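Local coordinates for DNA replication licensing factor MCM related protein (Thermoplasma acidophilum, PDB 4ME3) that is the N-terminal portion of an archaeal MCM, a replication protein that, as in its family, probably binds single-stranded DNA and unwinds duplexes with ATP, at residues V44-V49 with E221-G226; F137-N142 with I193-V198; T217-D222 with F256-A261; V234-I239 with I262-D267. All coordinates share one frame; numbering follows the deposited sequence.

Interaction 1 of 4, residues V44-V49 with E221-G226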
loop_
_atom_site.group_PDB
_atom_site.type_symbol
_atom_site.label_atom_id
_atom_site.label_comp_id
_atom_site.label_asym_id
_atom_site.label_seq_id
_atom_site.Cartn_x
_atom_site.Cartn_y
_atom_site.Cartn_z
ATOM N N VAL A 44 16.136 1.871 0.107
ATOM C CA VAL A 44 15.478 1.028 -0.881
ATOM C C VAL A 44 14.579 0.061 -0.123
ATOM O O VAL A 44 15.031 -0.640 0.778
ATOM C CB VAL A 44 16.494 0.235 -1.718
ATOM C CG1 VAL A 44 15.782 -0.631 -2.747
ATOM C CG2 VAL A 44 17.470 1.184 -2.398
ATOM N N ARG A 45 13.299 0.030 -0.472
ATOM C CA ARG A 45 12.342 -0.736 0.312
ATOM C C ARG A 45 11.176 -1.228 -0.532
ATOM O O ARG A 45 10.036 -1.228 -0.072
ATOM C CB ARG A 45 11.816 0.116 1.460
ATOM C CG ARG A 45 11.168 1.410 1.006
ATOM C CD ARG A 45 10.672 2.205 2.186
ATOM N NE ARG A 45 10.117 3.493 1.783
ATOM C CZ ARG A 45 10.029 4.551 2.582
ATOM N NH1 ARG A 45 10.463 4.487 3.834
ATOM N NH2 ARG A 45 9.517 5.683 2.125
ATOM N N THR A 46 11.476 -1.646 -1.758
ATOM C CA THR A 46 10.474 -2.194 -2.664
ATOM C C THR A 46 10.982 -3.455 -3.356
ATOM O O THR A 46 12.128 -3.514 -3.804
ATOM C CB THR A 46 10.096 -1.184 -3.761
ATOM O OG1 THR A 46 9.624 0.027 -3.160
ATOM C CG2 THR A 46 9.015 -1.755 -4.671
ATOM N N LEU A 47 10.112 -4.455 -3.452
ATOM C CA LEU A 47 10.396 -5.660 -4.216
ATOM C C LEU A 47 9.251 -5.906 -5.183
ATOM O O LEU A 47 8.094 -5.904 -4.779
ATOM C CB LEU A 47 10.536 -6.873 -3.291
ATOM C CG LEU A 47 10.764 -8.204 -4.014
ATOM C CD1 LEU A 47 12.140 -8.237 -4.659
ATOM C CD2 LEU A 47 10.580 -9.385 -3.064
ATOM N N TYR A 48 9.579 -6.103 -6.455
ATOM C CA TYR A 48 8.595 -6.522 -7.446
ATOM C C TYR A 48 8.618 -8.035 -7.608
ATOM O O TYR A 48 9.677 -8.628 -7.809
ATOM C CB TYR A 48 8.881 -5.862 -8.791
ATOM C CG TYR A 48 8.525 -4.397 -8.816
ATOM C CD1 TYR A 48 7.253 -3.984 -9.182
ATOM C CD2 TYR A 48 9.452 -3.429 -8.466
ATOM C CE1 TYR A 48 6.913 -2.646 -9.200
ATOM C CE2 TYR A 48 9.119 -2.084 -8.480
ATOM C CZ TYR A 48 7.849 -1.704 -8.850
ATOM O OH TYR A 48 7.510 -0.368 -8.868
ATOM N N VAL A 49 7.444 -8.650 -7.523
ATOM C CA VAL A 49 7.308 -10.090 -7.716
ATOM C C VAL A 49 6.480 -10.359 -8.964
ATOM O O VAL A 49 5.445 -9.730 -9.182
ATOM C CB VAL A 49 6.642 -10.763 -6.502
ATOM C CG1 VAL A 49 6.250 -12.190 -6.827
ATOM C CG2 VAL A 49 7.575 -10.718 -5.296
ATOM N N GLU A 221 1.826 6.173 -4.374
ATOM C CA GLU A 221 2.520 6.442 -3.121
ATOM C C GLU A 221 3.984 6.039 -3.172
ATOM O O GLU A 221 4.379 5.156 -3.940
ATOM C CB GLU A 221 1.846 5.708 -1.959
ATOM C CG GLU A 221 0.459 6.212 -1.610
ATOM C CD GLU A 221 -0.040 5.652 -0.292
ATOM O OE1 GLU A 221 0.473 4.595 0.138
ATOM O OE2 GLU A 221 -0.940 6.265 0.317
ATOM N N ASP A 222 4.777 6.703 -2.336
ATOM C CA ASP A 222 6.181 6.365 -2.131
ATOM C C ASP A 222 6.945 6.342 -3.459
ATOM O O ASP A 222 7.012 7.361 -4.150
ATOM C CB ASP A 222 6.277 5.040 -1.363
ATOM C CG ASP A 222 7.595 4.876 -0.630
ATOM O OD1 ASP A 222 8.423 5.813 -0.656
ATOM O OD2 ASP A 222 7.791 3.812 -0.003
ATOM N N ASP A 223 7.519 5.197 -3.815
ATOM C CA ASP A 223 8.339 5.089 -5.018
ATOM C C ASP A 223 7.558 5.310 -6.312
ATOM O O ASP A 223 8.155 5.531 -7.366
ATOM C CB ASP A 223 9.044 3.724 -5.068
ATOM C CG ASP A 223 8.112 2.566 -4.738
ATOM O OD1 ASP A 223 7.432 2.627 -3.693
ATOM O OD2 ASP A 223 8.064 1.589 -5.516
ATOM N N LEU A 224 6.231 5.248 -6.238
ATOM C CA LEU A 224 5.400 5.443 -7.421
ATOM C C LEU A 224 4.933 6.891 -7.592
ATOM O O LEU A 224 4.425 7.254 -8.649
ATOM C CB LEU A 224 4.189 4.504 -7.385
ATOM C CG LEU A 224 4.519 3.009 -7.433
ATOM C CD1 LEU A 224 3.238 2.189 -7.515
ATOM C CD2 LEU A 224 5.442 2.696 -8.598
ATOM N N ALA A 225 5.106 7.720 -6.567
ATOM C CA ALA A 225 4.700 9.120 -6.668
ATOM C C ALA A 225 5.671 9.916 -7.536
ATOM O O ALA A 225 6.870 9.656 -7.535
ATOM C CB ALA A 225 4.593 9.746 -5.284
ATOM N N GLY A 226 5.141 10.883 -8.276
ATOM C CA GLY A 226 5.958 11.790 -9.060
ATOM C C GLY A 226 6.421 11.226 -10.389
ATOM O O GLY A 226 7.409 11.696 -10.945
HETATM O O HOH W 1 9.282 1.276 -7.774
#
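R45 grips D222 side-on through two nitrogens, one to each carboxylate oxygen. NE of R45 donates to OD2 of D222 over 2.9 Å and meets its syn lone pair, but that oxygen lies 30° out of the guanidinium plane. The bond from NH2 of R45 to OD1 of D222 is nearly straight (3.0 Å, 176° at the hydrogen) and keeps to the guanidinium plane, arriving from above the carboxylate plane. With the two planes 60° apart, this is a twisted salt bridge and not a flat bidentate pair. The R45 chain runs extended from CG to NE and meets the carboxylate tip to tip. An alanine at R45 would probably leave the D222 carboxylate without this charged mate and freer to turn, though N97 also donates to its OD2.

T46 and D223 also point at each other, with OG1 of T46 3.2 Å from OD2 of D223. Y48 reaches the same oxygen through water: the water donates to OD2 of D223 over 2.6 Å and lies 2.7 Å from OH of Y48, at the edge of the ring and in its plane. OH of Y48 also touches CD2 of L224 at 3.7 Å. Behind this first shell, R99 forms a salt bridge with OD1 of D223, which helps to fix that carboxylate. L224 N bonds to E221 O within the turn that carries D222 and D223.

The contact joins the helical MCM N-terminal domain to a loop of the OB domain. Strand 46-50 pairs in parallel with strand 97-101, helix 31-38 packs against L47, and the 221-226 loop follows strand 215-221.

Interaction 2 of 4, residues F137-N142 with I193-V198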
loop_
_atom_site.group_PDB
_atom_site.type_symbol
_atom_site.label_atom_id
_atom_site.label_comp_id
_atom_site.label_asym_id
_atom_site.label_seq_id
_atom_site.Cartn_x
_atom_site.Cartn_y
_atom_site.Cartn_z
ATOM N N PHE A 137 2.850 15.322 -2.126
ATOM C CA PHE A 137 2.740 15.790 -0.747
ATOM C C PHE A 137 2.997 14.664 0.245
ATOM O O PHE A 137 2.859 13.488 -0.092
ATOM C CB PHE A 137 1.364 16.408 -0.502
ATOM C CG PHE A 137 0.227 15.448 -0.686
ATOM C CD1 PHE A 137 -0.312 15.226 -1.941
ATOM C CD2 PHE A 137 -0.307 14.772 0.399
ATOM C CE1 PHE A 137 -1.363 14.338 -2.113
ATOM C CE2 PHE A 137 -1.355 13.890 0.235
ATOM C CZ PHE A 137 -1.884 13.672 -1.024
ATOM N N PRO A 138 3.389 15.020 1.476
ATOM C CA PRO A 138 3.704 13.990 2.467
ATOM C C PRO A 138 2.472 13.492 3.213
ATOM O O PRO A 138 1.582 14.269 3.551
ATOM C CB PRO A 138 4.649 14.714 3.425
ATOM C CG PRO A 138 4.167 16.122 3.398
ATOM C CD PRO A 138 3.676 16.374 1.986
ATOM N N LYS A 139 2.433 12.188 3.458
ATOM C CA LYS A 139 1.381 11.580 4.254
ATOM C C LYS A 139 2.015 10.789 5.388
ATOM O O LYS A 139 2.983 10.060 5.186
ATOM C CB LYS A 139 0.515 10.656 3.396
ATOM C CG LYS A 139 -0.375 9.716 4.203
ATOM C CD LYS A 139 -0.762 8.487 3.399
ATOM C CE LYS A 139 -1.021 7.291 4.305
ATOM N NZ LYS A 139 -1.101 6.019 3.534
ATOM N N LEU A 140 1.461 10.946 6.581
ATOM C CA LEU A 140 1.926 10.220 7.751
ATOM C C LEU A 140 1.736 8.722 7.528
ATOM O O LEU A 140 0.634 8.276 7.209
ATOM C CB LEU A 140 1.132 10.690 8.970
ATOM C CG LEU A 140 1.586 10.245 10.353
ATOM C CD1 LEU A 140 3.004 10.704 10.630
ATOM C CD2 LEU A 140 0.620 10.799 11.389
ATOM N N LYS A 141 2.809 7.949 7.686
ATOM C CA LYS A 141 2.755 6.512 7.421
ATOM C C LYS A 141 2.961 5.707 8.695
ATOM O O LYS A 141 2.139 4.859 9.044
ATOM C CB LYS A 141 3.797 6.117 6.376
ATOM C CG LYS A 141 3.762 4.641 5.997
ATOM C CD LYS A 141 2.431 4.256 5.364
ATOM C CE LYS A 141 2.392 2.780 4.997
ATOM N NZ LYS A 141 3.447 2.410 4.010
ATOM N N ASN A 142 4.071 5.956 9.382
ATOM C CA ASN A 142 4.283 5.368 10.697
ATOM C C ASN A 142 4.358 6.488 11.723
ATOM O O ASN A 142 5.345 7.222 11.781
ATOM C CB ASN A 142 5.552 4.519 10.726
ATOM C CG ASN A 142 5.575 3.556 11.897
ATOM O OD1 ASN A 142 4.533 3.244 12.479
ATOM N ND2 ASN A 142 6.761 3.079 12.250
ATOM N N ILE A 193 5.537 9.340 3.819
ATOM C CA ILE A 193 5.773 8.910 2.450
ATOM C C ILE A 193 5.159 9.907 1.473
ATOM O O ILE A 193 4.189 10.596 1.800
ATOM C CB ILE A 193 5.184 7.509 2.176
ATOM C CG1 ILE A 193 3.675 7.509 2.423
ATOM C CG2 ILE A 193 5.868 6.468 3.045
ATOM C CD1 ILE A 193 2.994 6.215 2.025
ATOM N N ASP A 194 5.742 9.983 0.282
ATOM C CA ASP A 194 5.219 10.804 -0.796
ATOM C C ASP A 194 3.897 10.238 -1.279
ATOM O O ASP A 194 3.729 9.018 -1.363
ATOM C CB ASP A 194 6.191 10.819 -1.973
ATOM C CG ASP A 194 7.502 11.515 -1.649
ATOM O OD1 ASP A 194 7.472 12.571 -0.982
ATOM O OD2 ASP A 194 8.561 11.004 -2.077
ATOM N N VAL A 195 2.972 11.128 -1.609
ATOM C CA VAL A 195 1.697 10.737 -2.204
ATOM C C VAL A 195 1.370 11.699 -3.332
ATOM O O VAL A 195 1.671 12.891 -3.258
ATOM C CB VAL A 195 0.554 10.762 -1.178
ATOM C CG1 VAL A 195 -0.761 10.321 -1.828
ATOM C CG2 VAL A 195 0.880 9.879 0.017
ATOM N N GLN A 196 0.755 11.177 -4.384
ATOM C CA GLN A 196 0.312 12.010 -5.487
ATOM C C GLN A 196 -0.970 11.410 -6.037
ATOM O O GLN A 196 -1.082 10.192 -6.154
ATOM C CB GLN A 196 1.381 12.054 -6.577
ATOM C CG GLN A 196 1.053 12.972 -7.738
ATOM C CD GLN A 196 2.140 12.988 -8.787
ATOM O OE1 GLN A 196 2.738 11.955 -9.098
ATOM N NE2 GLN A 196 2.405 14.163 -9.346
ATOM N N LYS A 197 -1.939 12.258 -6.355
ATOM C CA LYS A 197 -3.145 11.788 -7.024
ATOM C C LYS A 197 -3.046 12.128 -8.498
ATOM O O LYS A 197 -2.617 13.223 -8.868
ATOM C CB LYS A 197 -4.404 12.405 -6.418
ATOM C CG LYS A 197 -4.507 12.242 -4.915
ATOM C CD LYS A 197 -5.905 12.566 -4.425
ATOM C CE LYS A 197 -6.006 12.452 -2.915
ATOM N NZ LYS A 197 -7.370 12.808 -2.430
ATOM N N VAL A 198 -3.443 11.175 -9.333
ATOM C CA VAL A 198 -3.359 11.310 -10.773
ATOM C C VAL A 198 -4.689 10.903 -11.392
ATOM O O VAL A 198 -5.159 9.784 -11.191
ATOM C CB VAL A 198 -2.247 10.406 -11.342
ATOM C CG1 VAL A 198 -2.133 10.568 -12.844
ATOM C CG2 VAL A 198 -0.912 10.721 -10.663
#
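F137 and V195 form an antiparallel hydrogen-bonded pair, as do K139 and I193, while P138 and D194 between them make a non-hydrogen-bonded pair; the strand segments diverge from strict antiparallel, with 121° between their directions. Four backbone bonds hold the ladder, among them F137 N to V195 O at 2.9 Å and K139 N to I193 O at 2.9 Å. At the non-hydrogen-bonded position, CA of P138 approaches I193 O at 3.5 Å in a CA-H...O contact.

CG of F137 sits between the backbone N and the carbonyl carbon (chi1 62°), and the ring lies over V195. CB of V195 faces one side of the F137 ring, offset toward the rim and 4.0 Å from the centroid, a CH-pi contact, and CZ of F137 meets CG1 of V195 at 3.6 Å. The other methyl of V195, CG2, is pressed against CB of K139 at 3.5 Å, tighter than usual for carbons.

These strands belong to the OB domain, and the pairing runs on into a classic beta bulge, K141 and N142 both facing E191; the chain turns a corner at N142. Just before that corner the K141 chain crosses I193: CB of K141 lies 3.9 Å from CG2 of I193, and CD of K141 meets CD1 of I193 at the same distance. K139 runs extended beyond CG on the face shared by F137, I193 and V195, and its NZ forms a salt bridge with E221.

Interaction 3 of 4, residues T217-D222 with F256-A261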
loop_
_atom_site.group_PDB
_atom_site.type_symbol
_atom_site.label_atom_id
_atom_site.label_comp_id
_atom_site.label_asym_id
_atom_site.label_seq_id
_atom_site.Cartn_x
_atom_site.Cartn_y
_atom_site.Cartn_z
ATOM N N THR A 217 -9.433 8.392 -10.649
ATOM C CA THR A 217 -8.232 8.858 -9.970
ATOM C C THR A 217 -7.402 7.696 -9.465
ATOM O O THR A 217 -7.932 6.706 -8.960
ATOM C CB THR A 217 -8.565 9.774 -8.788
ATOM O OG1 THR A 217 -9.167 10.974 -9.278
ATOM C CG2 THR A 217 -7.303 10.135 -8.012
ATOM N N ILE A 218 -6.092 7.838 -9.612
ATOM C CA ILE A 218 -5.140 6.850 -9.149
ATOM C C ILE A 218 -4.351 7.481 -8.019
ATOM O O ILE A 218 -3.920 8.632 -8.126
ATOM C CB ILE A 218 -4.162 6.455 -10.265
ATOM C CG1 ILE A 218 -4.928 5.969 -11.499
ATOM C CG2 ILE A 218 -3.209 5.374 -9.780
ATOM C CD1 ILE A 218 -4.154 6.116 -12.771
ATOM N N ILE A 219 -4.189 6.742 -6.929
ATOM C CA ILE A 219 -3.323 7.165 -5.840
ATOM C C ILE A 219 -1.974 6.484 -6.027
ATOM O O ILE A 219 -1.893 5.261 -6.060
ATOM C CB ILE A 219 -3.900 6.783 -4.462
ATOM C CG1 ILE A 219 -5.256 7.460 -4.235
ATOM C CG2 ILE A 219 -2.935 7.165 -3.346
ATOM C CD1 ILE A 219 -5.234 8.961 -4.358
ATOM N N THR A 220 -0.921 7.280 -6.173
ATOM C CA THR A 220 0.429 6.743 -6.279
ATOM C C THR A 220 1.215 7.147 -5.040
ATOM O O THR A 220 1.256 8.323 -4.686
ATOM C CB THR A 220 1.155 7.248 -7.542
ATOM O OG1 THR A 220 1.279 8.678 -7.500
ATOM C CG2 THR A 220 0.392 6.843 -8.793
ATOM N N GLU A 221 1.826 6.173 -4.374
ATOM C CA GLU A 221 2.520 6.442 -3.121
ATOM C C GLU A 221 3.984 6.039 -3.172
ATOM O O GLU A 221 4.379 5.156 -3.940
ATOM C CB GLU A 221 1.846 5.708 -1.959
ATOM C CG GLU A 221 0.459 6.212 -1.610
ATOM C CD GLU A 221 -0.040 5.652 -0.292
ATOM O OE1 GLU A 221 0.473 4.595 0.138
ATOM O OE2 GLU A 221 -0.940 6.265 0.317
ATOM N N ASP A 222 4.777 6.703 -2.336
ATOM C CA ASP A 222 6.181 6.365 -2.131
ATOM C C ASP A 222 6.945 6.342 -3.459
ATOM O O ASP A 222 7.012 7.361 -4.150
ATOM C CB ASP A 222 6.277 5.040 -1.363
ATOM C CG ASP A 222 7.595 4.876 -0.630
ATOM O OD1 ASP A 222 8.423 5.813 -0.656
ATOM O OD2 ASP A 222 7.791 3.812 -0.003
ATOM N N PHE A 256 -17.601 7.010 -4.794
ATOM C CA PHE A 256 -16.993 6.843 -6.108
ATOM C C PHE A 256 -15.760 5.965 -5.955
ATOM O O PHE A 256 -15.185 5.880 -4.869
ATOM C CB PHE A 256 -16.644 8.192 -6.751
ATOM C CG PHE A 256 -15.633 9.003 -5.984
ATOM C CD1 PHE A 256 -16.026 9.811 -4.932
ATOM C CD2 PHE A 256 -14.294 8.976 -6.335
ATOM C CE1 PHE A 256 -15.100 10.563 -4.230
ATOM C CE2 PHE A 256 -13.363 9.724 -5.638
ATOM C CZ PHE A 256 -13.767 10.523 -4.587
ATOM N N THR A 257 -15.370 5.300 -7.033
ATOM C CA THR A 257 -14.209 4.425 -6.986
ATOM C C THR A 257 -12.938 5.166 -7.376
ATOM O O THR A 257 -12.977 6.135 -8.139
ATOM C CB THR A 257 -14.368 3.228 -7.932
ATOM O OG1 THR A 257 -14.604 3.698 -9.263
ATOM C CG2 THR A 257 -15.521 2.338 -7.494
ATOM N N TYR A 258 -11.817 4.697 -6.839
ATOM C CA TYR A 258 -10.501 5.158 -7.251
ATOM C C TYR A 258 -9.548 3.975 -7.170
ATOM O O TYR A 258 -9.870 2.953 -6.571
ATOM C CB TYR A 258 -10.019 6.323 -6.382
ATOM C CG TYR A 258 -9.667 5.967 -4.953
ATOM C CD1 TYR A 258 -10.630 5.993 -3.951
ATOM C CD2 TYR A 258 -8.366 5.627 -4.602
ATOM C CE1 TYR A 258 -10.308 5.685 -2.642
ATOM C CE2 TYR A 258 -8.036 5.314 -3.299
ATOM C CZ TYR A 258 -9.011 5.346 -2.322
ATOM O OH TYR A 258 -8.681 5.030 -1.025
ATOM N N LEU A 259 -8.377 4.106 -7.780
ATOM C CA LEU A 259 -7.445 2.994 -7.843
ATOM C C LEU A 259 -6.204 3.295 -7.023
ATOM O O LEU A 259 -5.577 4.335 -7.204
ATOM C CB LEU A 259 -7.057 2.723 -9.290
ATOM C CG LEU A 259 -6.392 1.374 -9.579
ATOM C CD1 LEU A 259 -7.389 0.236 -9.409
ATOM C CD2 LEU A 259 -5.807 1.372 -10.980
ATOM N N TYR A 260 -5.867 2.383 -6.115
ATOM C CA TYR A 260 -4.621 2.462 -5.365
ATOM C C TYR A 260 -3.536 1.706 -6.119
ATOM O O TYR A 260 -3.578 0.477 -6.230
ATOM C CB TYR A 260 -4.794 1.874 -3.967
ATOM C CG TYR A 260 -3.534 1.950 -3.148
ATOM C CD1 TYR A 260 -3.209 3.105 -2.450
ATOM C CD2 TYR A 260 -2.657 0.876 -3.086
ATOM C CE1 TYR A 260 -2.054 3.187 -1.707
ATOM C CE2 TYR A 260 -1.492 0.948 -2.344
ATOM C CZ TYR A 260 -1.197 2.107 -1.656
ATOM O OH TYR A 260 -0.042 2.191 -0.914
ATOM N N ALA A 261 -2.555 2.440 -6.631
ATOM C CA ALA A 261 -1.575 1.872 -7.547
ATOM C C ALA A 261 -0.625 0.890 -6.867
ATOM O O ALA A 261 -0.051 1.186 -5.816
ATOM C CB ALA A 261 -0.779 2.984 -8.215
HETATM O O HOH W 2 -11.809 8.402 -8.960
HETATM O O HOH W 3 0.929 3.410 -4.726
#
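Y260 reaches across to E221 on the neighbouring parallel strand. From CB, CG of Y260 is set anti to the backbone N (chi1 -179°); CD1 of Y260 passes CG2 of I219 at 4.2 Å, CE1 of Y260 comes to 3.5 Å from CD of E221, and OH of Y260 ends the path by donating to OE1 of E221 over 2.7 Å. The acceptor lies at the ring edge and in its plane, whereas the hydroxyl meets the carboxylate from above, 54° out of that plane; the two planes are 82° apart.

Y258 sits on the same face, its CD2 against CG1 of I219 at 3.6 Å. On the other face CG2 of I218 touches CB of A261 at 3.8 Å. Backbone bonds L259 N to T217 O, I219 N to L259 O and A261 N to I219 O zip the strands. A water extends the ladder beyond each end, linking T217 N to T257 O and E221 N to A261 O.

The pairing is parallel in a largely antiparallel sheet, consistent with the strand pair that helps close an OB barrel. Strand 215-221 lies between antiparallel 191-201 and parallel 250-261, while 233-247 pairs with 250-261 beyond.

Interaction 4 of 4, residues V234-I239 with I262-D267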
loop_
_atom_site.group_PDB
_atom_site.type_symbol
_atom_site.label_atom_id
_atom_site.label_comp_id
_atom_site.label_asym_id
_atom_site.label_seq_id
_atom_site.Cartn_x
_atom_site.Cartn_y
_atom_site.Cartn_z
ATOM N N VAL A 234 -0.838 5.363 -19.768
ATOM C CA VAL A 234 -0.464 4.478 -18.672
ATOM C C VAL A 234 -1.355 3.250 -18.559
ATOM O O VAL A 234 -2.518 3.265 -18.962
ATOM C CB VAL A 234 -0.493 5.228 -17.320
ATOM C CG1 VAL A 234 0.374 6.468 -17.386
ATOM C CG2 VAL A 234 -1.917 5.608 -16.940
ATOM N N ILE A 235 -0.771 2.180 -18.029
ATOM C CA ILE A 235 -1.525 1.035 -17.552
ATOM C C ILE A 235 -1.177 0.883 -16.085
ATOM O O ILE A 235 -0.001 0.769 -15.728
ATOM C CB ILE A 235 -1.148 -0.264 -18.278
ATOM C CG1 ILE A 235 -1.388 -0.123 -19.781
ATOM C CG2 ILE A 235 -1.946 -1.431 -17.707
ATOM C CD1 ILE A 235 -0.785 -1.241 -20.597
ATOM N N VAL A 236 -2.195 0.887 -15.236
ATOM C CA VAL A 236 -1.985 0.810 -13.804
ATOM C C VAL A 236 -2.640 -0.440 -13.239
ATOM O O VAL A 236 -3.816 -0.701 -13.485
ATOM C CB VAL A 236 -2.561 2.042 -13.099
ATOM C CG1 VAL A 236 -2.394 1.926 -11.588
ATOM C CG2 VAL A 236 -1.875 3.299 -13.619
ATOM N N ASP A 237 -1.856 -1.218 -12.505
ATOM C CA ASP A 237 -2.378 -2.347 -11.752
ATOM C C ASP A 237 -2.552 -1.872 -10.321
ATOM O O ASP A 237 -1.623 -1.325 -9.732
ATOM C CB ASP A 237 -1.396 -3.518 -11.806
ATOM C CG ASP A 237 -0.960 -3.848 -13.218
ATOM O OD1 ASP A 237 -1.838 -4.095 -14.072
ATOM O OD2 ASP A 237 0.263 -3.847 -13.483
ATOM N N GLY A 238 -3.735 -2.058 -9.753
ATOM C CA GLY A 238 -3.993 -1.531 -8.429
ATOM C C GLY A 238 -5.215 -2.104 -7.755
ATOM O O GLY A 238 -5.963 -2.882 -8.347
ATOM N N ILE A 239 -5.405 -1.720 -6.500
ATOM C CA ILE A 239 -6.561 -2.148 -5.731
ATOM C C ILE A 239 -7.673 -1.121 -5.893
ATOM O O ILE A 239 -7.474 0.075 -5.657
ATOM C CB ILE A 239 -6.219 -2.306 -4.235
ATOM C CG1 ILE A 239 -4.973 -3.178 -4.068
ATOM C CG2 ILE A 239 -7.405 -2.904 -3.490
ATOM C CD1 ILE A 239 -4.474 -3.281 -2.649
ATOM N N ILE A 262 -0.472 -0.280 -7.481
ATOM C CA ILE A 262 0.515 -1.266 -7.049
ATOM C C ILE A 262 1.672 -1.337 -8.040
ATOM O O ILE A 262 2.818 -1.577 -7.657
ATOM C CB ILE A 262 -0.122 -2.666 -6.913
ATOM C CG1 ILE A 262 -1.177 -2.667 -5.805
ATOM C CG2 ILE A 262 0.940 -3.708 -6.629
ATOM C CD1 ILE A 262 -0.635 -2.354 -4.427
ATOM N N ASN A 263 1.363 -1.126 -9.318
ATOM C CA ASN A 263 2.354 -1.172 -10.385
ATOM C C ASN A 263 1.923 -0.234 -11.509
ATOM O O ASN A 263 0.734 -0.123 -11.812
ATOM C CB ASN A 263 2.502 -2.605 -10.908
ATOM C CG ASN A 263 3.650 -2.764 -11.891
ATOM O OD1 ASN A 263 4.748 -2.252 -11.677
ATOM N ND2 ASN A 263 3.399 -3.485 -12.974
ATOM N N VAL A 264 2.888 0.449 -12.115
ATOM C CA VAL A 264 2.601 1.424 -13.163
ATOM C C VAL A 264 3.520 1.212 -14.358
ATOM O O VAL A 264 4.724 0.999 -14.193
ATOM C CB VAL A 264 2.785 2.869 -12.646
ATOM C CG1 VAL A 264 2.756 3.863 -13.794
ATOM C CG2 VAL A 264 1.718 3.205 -11.611
ATOM N N ARG A 265 2.948 1.265 -15.557
ATOM C CA ARG A 265 3.725 1.167 -16.795
ATOM C C ARG A 265 3.307 2.267 -17.759
ATOM O O ARG A 265 2.129 2.596 -17.852
ATOM C CB ARG A 265 3.520 -0.195 -17.461
ATOM C CG ARG A 265 4.143 -1.359 -16.713
ATOM C CD ARG A 265 5.667 -1.326 -16.776
ATOM N NE ARG A 265 6.253 -2.476 -16.091
ATOM C CZ ARG A 265 6.530 -2.522 -14.790
ATOM N NH1 ARG A 265 6.286 -1.479 -14.007
ATOM N NH2 ARG A 265 7.058 -3.620 -14.269
ATOM N N LYS A 266 4.280 2.821 -18.476
ATOM C CA LYS A 266 4.027 3.892 -19.437
ATOM C C LYS A 266 4.486 3.513 -20.839
ATOM O O LYS A 266 5.350 2.655 -21.009
ATOM C CB LYS A 266 4.753 5.169 -19.013
ATOM C CG LYS A 266 4.165 5.837 -17.788
ATOM C CD LYS A 266 4.302 7.347 -17.873
ATOM C CE LYS A 266 5.678 7.799 -17.449
ATOM N NZ LYS A 266 5.863 9.263 -17.636
ATOM N N ASP A 267 3.907 4.166 -21.841
ATOM C CA ASP A 267 4.354 3.998 -23.220
ATOM C C ASP A 267 4.087 5.275 -24.010
ATOM O O ASP A 267 3.295 6.118 -23.591
ATOM C CB ASP A 267 3.641 2.816 -23.875
ATOM C CG ASP A 267 2.179 3.098 -24.147
ATOM O OD1 ASP A 267 1.383 3.087 -23.184
ATOM O OD2 ASP A 267 1.828 3.326 -25.325
#
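D237 lies beside N263, both side chains pointing the same way from the sheet, with carboxylate and amide planes only 22° apart. ND2 of N263 donates to OD2 of D237 over 3.2 Å, meeting that oxygen nearly along its C-O bond, and the acceptor is tilted 16° from the amide plane. CB of N263 is also 3.6 Å from OD2 of D237. The second carboxylate oxygen, OD1, is hydrogen-bonded to S125 OG on strand 123-147. An alanine at D237 would probably leave the N263 amide and the S125 hydroxyl without this shared partner, and the amide freer to turn.

The backbones run antiparallel, strand 263-267 pairing with 233-247 in the OB-domain sheet. I235 and R265 exchange two bonds, and D237 N donates to N263 O over 2.9 Å. D237 O is doubly engaged, accepting from I262 N at 2.7 Å and N263 N at 3.0 Å; I262 and N263 both face D237, which is a classic beta bulge, and the chain turns its corner at I262.

On the face of V234, V236, V264 and K266 the contacts are apolar and side by side. CG2 of V236 meets CG2 of V264 at 4.1 Å, and CG1 of V234 rests on CG of K266 at 3.9 Å. NZ of K266 is held by N232 and L227 O. At the bulge, CG1 of I262 touches CG1 of I239 at 4.2 Å.

D237 is buried, the donors to its carboxylate described here are neutral, and R265 does not touch that group, so a negative charge there would probably be stabilised by hydrogen bonds more than by a direct ion pair.

In the fold
Interactions 2, 3 and 4 are strand pairings within the mixed sheet of the OB domain, whereas interaction 1 is a surface contact between that domain and the helical N-terminal one. Interaction 4 is the buried one; 2 and 3 are partly buried. Interactions 1 and 3 share E221 and D222, where strand 215-221 runs into the loop. Backbone bonds D222 N to D194 O and V198 O to I218 N join 2 to 3, and Y260 N to I239 O joins 3 to 4. Interaction 1 rests on a salt bridge and a water, without backbone bonds across it; the sheet contacts rest on backbone ladders and apolar packing, with the K139–E221 salt bridge and a few polar pairs added.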